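Local atomic coordinates of putative poly(3-hydroxybutyrate) depolymerase LpqC (Bordetella parapertussis 12822, PDB entry 3D0K), a protein that is probably an alpha/beta-hydrolase-fold esterase, a putative depolymerase that would cleave the ester bonds of poly(3-hydroxybutyrate). Residues Val116-Ala122 and Arg156-Gln161. Coordinates in Å, arbitrary orientation, origin at the centre of the assembly. Residue numbers count along the deposited sequence, not the author numbering.
Sequences VDGWTYA and RLMSSQ
Residues 116-118 make a short 3-10 turn, with Trp119 N donating to Val116 O (3.3 Å), and Trp119 then extends (phi/psi -72/155). Thr120 (-54/-36) and Tyr121 (-58/-36) turn the chain toward helix 122-133, Ala122 N donating to Trp119 O at 3.0 Å. Facing it is the C-terminal part of helix 149-160, where Gln161 leaves in an extended conformation (-120/153). CA atoms pair Tyr121 with Leu157 at 5.1 Å, Val116 with Ser160 at 6.6 Å and Ala122 with Gln161 at 6.6 Å.

The polar contacts are a chain of hydrogen bonds. Gln161, folded back by m chi1 and chi2, donates from NE2 to Val116 O (3.1 Å, N-H...O angle 160°) and to Ser160 OG (3.0 Å); that hydroxyl, with chi1 p, donates in turn to Arg156 O (3.0 Å), one helical turn earlier.

Helix 149-160 starts within a GxSxG sequence, a pattern consistent with the nucleophile elbow of an alpha/beta hydrolase, its serine the probable nucleophile. The contact joins the C-terminal part of this helix to the loop leading into helix 122-133.

Van der Waals packing flanks these bonds. The Tyr121 ring (chi1 m) lays one face over the backbone of Arg156 and Leu157, with Ser160 OG at its edge, 3.4 Å from Tyr121 CD2. Tyr121 CB meets Leu157 CB and Gln161 CG, each at 3.8 Å; its OH lies 3.1 Å from Arg156 CB but hydrogen-bonds to Asn102 O. Arg156 itself leads away to Thr178. Trp119 brings CZ3 to 3.5 Å from Ser160 CB while NE1 hydrogen-bonds to Arg114 O, and Val116 CG1 sits 4.3 Å from Ser160 CB.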
ATOM      1  N   VAL A 116       4.443  16.438   5.527  1.00 22.60           N
ATOM      2  CA  VAL A 116       4.197  15.156   4.849  1.00 23.56           C
ATOM      3  C   VAL A 116       5.422  14.241   4.825  1.00 23.25           C
ATOM      4  O   VAL A 116       5.279  13.028   4.719  1.00 22.29           O
ATOM      5  CB  VAL A 116       3.594  15.307   3.390  1.00 23.67           C
ATOM      6  CG1 VAL A 116       2.173  15.786   3.425  1.00 27.42           C
ATOM      7  CG2 VAL A 116       4.485  16.188   2.523  1.00 26.34           C
ATOM      8  N   ASP A 117       6.638  14.769   4.936  1.00 24.21           N
ATOM      9  CA  ASP A 117       7.720  13.799   4.941  1.00 26.61           C
ATOM     10  C   ASP A 117       7.920  13.128   6.283  1.00 24.75           C
ATOM     11  O   ASP A 117       8.697  12.188   6.409  1.00 24.76           O
ATOM     12  CB  ASP A 117       9.023  14.304   4.329  1.00 28.20           C
ATOM     13  CG  ASP A 117       9.235  15.724   4.513  1.00 36.06           C
ATOM     14  OD1 ASP A 117       9.393  16.182   5.695  1.00 41.10           O
ATOM     15  OD2 ASP A 117       9.272  16.399   3.444  1.00 44.97           O
ATOM     16  N   GLY A 118       7.139  13.558   7.268  1.00 23.43           N
ATOM     17  CA  GLY A 118       7.147  12.911   8.572  1.00 21.77           C
ATOM     18  C   GLY A 118       6.061  11.854   8.721  1.00 21.44           C
ATOM     19  O   GLY A 118       5.992  11.167   9.757  1.00 20.80           O
ATOM     20  N   TRP A 119       5.184  11.751   7.730  1.00 19.49           N
ATOM     21  CA  TRP A 119       4.072  10.791   7.834  1.00 18.80           C
ATOM     22  C   TRP A 119       4.606   9.374   7.681  1.00 18.71           C
ATOM     23  O   TRP A 119       5.672   9.157   7.084  1.00 17.22           O
ATOM     24  CB  TRP A 119       2.953  11.066   6.801  1.00 18.65           C
ATOM     25  CG  TRP A 119       2.261  12.415   6.925  1.00 20.47           C
ATOM     26  CD1 TRP A 119       2.627  13.482   7.724  1.00 21.02           C
ATOM     27  CD2 TRP A 119       1.106  12.829   6.212  1.00 18.84           C
ATOM     28  NE1 TRP A 119       1.752  14.529   7.533  1.00 21.15           N
ATOM     29  CE2 TRP A 119       0.803  14.150   6.624  1.00 18.56           C
ATOM     30  CE3 TRP A 119       0.269  12.198   5.274  1.00 20.31           C
ATOM     31  CZ2 TRP A 119      -0.287  14.853   6.118  1.00 22.02           C
ATOM     32  CZ3 TRP A 119      -0.826  12.914   4.757  1.00 20.87           C
ATOM     33  CH2 TRP A 119      -1.083  14.221   5.179  1.00 19.79           C
ATOM     34  N   THR A 120       3.878   8.409   8.251  1.00 17.43           N
ATOM     35  CA  THR A 120       4.275   6.986   8.197  1.00 18.64           C
ATOM     36  C   THR A 120       4.496   6.584   6.717  1.00 19.08           C
ATOM     37  O   THR A 120       5.417   5.812   6.402  1.00 19.15           O
ATOM     38  CB  THR A 120       3.189   6.083   8.817  1.00 18.33           C
ATOM     39  OG1 THR A 120       2.691   6.679  10.018  1.00 19.26           O
ATOM     40  CG2 THR A 120       3.766   4.627   9.133  1.00 17.41           C
ATOM     41  N   TYR A 121       3.678   7.135   5.808  1.00 18.06           N
ATOM     42  CA  TYR A 121       3.752   6.778   4.371  1.00 17.74           C
ATOM     43  C   TYR A 121       5.128   7.048   3.773  1.00 19.36           C
ATOM     44  O   TYR A 121       5.547   6.336   2.845  1.00 20.45           O
ATOM     45  CB  TYR A 121       2.751   7.579   3.557  1.00 16.28           C
ATOM     46  CG  TYR A 121       1.324   7.548   4.131  1.00 16.17           C
ATOM     47  CD1 TYR A 121       0.805   6.370   4.673  1.00 17.58           C
ATOM     48  CD2 TYR A 121       0.525   8.704   4.126  1.00 15.26           C
ATOM     49  CE1 TYR A 121      -0.494   6.352   5.237  1.00 15.63           C
ATOM     50  CE2 TYR A 121      -0.772   8.702   4.653  1.00 14.46           C
ATOM     51  CZ  TYR A 121      -1.257   7.517   5.213  1.00 16.66           C
ATOM     52  OH  TYR A 121      -2.577   7.527   5.698  1.00 14.83           O
ATOM     53  N   ALA A 122       5.768   8.124   4.235  1.00 19.37           N
ATOM     54  CA  ALA A 122       7.051   8.613   3.673  1.00 19.84           C
ATOM     55  C   ALA A 122       8.230   7.658   3.931  1.00 20.35           C
ATOM     56  O   ALA A 122       9.298   7.755   3.279  1.00 22.33           O
ATOM     57  CB  ALA A 122       7.384  10.013   4.252  1.00 19.73           C
ATOM     58  N   ARG A 156      -3.503   6.537   0.506  1.00 16.86           N
ATOM     59  CA  ARG A 156      -3.236   7.787   1.247  1.00 17.44           C
ATOM     60  C   ARG A 156      -1.761   8.167   1.043  1.00 17.68           C
ATOM     61  O   ARG A 156      -1.441   9.334   1.031  1.00 16.85           O
ATOM     62  CB  ARG A 156      -3.539   7.628   2.721  1.00 16.89           C
ATOM     63  CG  ARG A 156      -5.062   7.490   2.932  1.00 15.25           C
ATOM     64  CD  ARG A 156      -5.471   7.415   4.382  1.00 15.53           C
ATOM     65  NE  ARG A 156      -6.940   7.222   4.356  1.00 19.51           N
ATOM     66  CZ  ARG A 156      -7.646   6.412   5.139  1.00 22.26           C
ATOM     67  NH1 ARG A 156      -7.066   5.716   6.111  1.00 17.35           N
ATOM     68  NH2 ARG A 156      -8.970   6.316   4.970  1.00 23.80           N
ATOM     69  N   LEU A 157      -0.899   7.168   0.879  1.00 18.19           N
ATOM     70  CA  LEU A 157       0.487   7.398   0.503  1.00 17.39           C
ATOM     71  C   LEU A 157       0.510   8.112  -0.868  1.00 18.36           C
ATOM     72  O   LEU A 157       1.194   9.144  -1.065  1.00 18.29           O
ATOM     73  CB  LEU A 157       1.231   6.052   0.470  1.00 18.54           C
ATOM     74  CG  LEU A 157       2.722   6.067   0.075  1.00 17.35           C
ATOM     75  CD1 LEU A 157       3.437   4.842   0.608  1.00 16.19           C
ATOM     76  CD2 LEU A 157       3.015   6.228  -1.459  1.00 22.84           C
HETATM   77  N   MSE A 158      -0.259   7.577  -1.800  1.00 19.10           N
HETATM   78  CA  MSE A 158      -0.378   8.175  -3.141  1.00 20.21           C
HETATM   79  C   MSE A 158      -0.965   9.578  -3.128  1.00 19.35           C
HETATM   80  O   MSE A 158      -0.619  10.379  -4.002  1.00 21.55           O
HETATM   81  CB  MSE A 158      -1.114   7.245  -4.121  1.00 18.22           C
HETATM   82  CG  MSE A 158      -0.301   5.906  -4.355  1.00 21.78           C
HETATM   83 SE   MSE A 158       1.544   6.168  -4.937  0.75 30.16          SE
HETATM   84  CE  MSE A 158       0.997   6.549  -6.789  1.00 25.39           C
ATOM     85  N   SER A 159      -1.835   9.881  -2.158  1.00 18.67           N
ATOM     86  CA  SER A 159      -2.413  11.208  -2.028  1.00 19.66           C
ATOM     87  C   SER A 159      -1.462  12.263  -1.471  1.00 20.93           C
ATOM     88  O   SER A 159      -1.749  13.453  -1.538  1.00 21.64           O
ATOM     89  CB  SER A 159      -3.605  11.147  -1.065  1.00 20.19           C
ATOM     90  OG  SER A 159      -4.530  10.174  -1.501  1.00 19.29           O
ATOM     91  N   SER A 160      -0.393  11.822  -0.832  1.00 19.75           N
ATOM     92  CA  SER A 160       0.434  12.725  -0.008  1.00 20.57           C
ATOM     93  C   SER A 160       1.919  12.713  -0.332  1.00 20.28           C
ATOM     94  O   SER A 160       2.621  13.633   0.074  1.00 20.39           O
ATOM     95  CB  SER A 160       0.240  12.440   1.483  1.00 20.08           C
ATOM     96  OG  SER A 160       0.775  11.154   1.794  1.00 19.65           O
ATOM     97  N   GLN A 161       2.391  11.722  -1.102  1.00 20.07           N
ATOM     98  CA  GLN A 161       3.850  11.509  -1.315  1.00 20.21           C
ATOM     99  C   GLN A 161       4.264  11.599  -2.787  1.00 20.55           C
ATOM    100  O   GLN A 161       3.435  11.348  -3.672  1.00 21.29           O
ATOM    101  CB  GLN A 161       4.296  10.130  -0.752  1.00 18.42           C
ATOM    102  CG  GLN A 161       3.844   9.868   0.720  1.00 19.81           C
ATOM    103  CD  GLN A 161       4.496  10.864   1.684  1.00 20.69           C
ATOM    104  OE1 GLN A 161       5.708  11.148   1.559  1.00 16.57           O
ATOM    105  NE2 GLN A 161       3.697  11.442   2.606  1.00 17.80           N
TER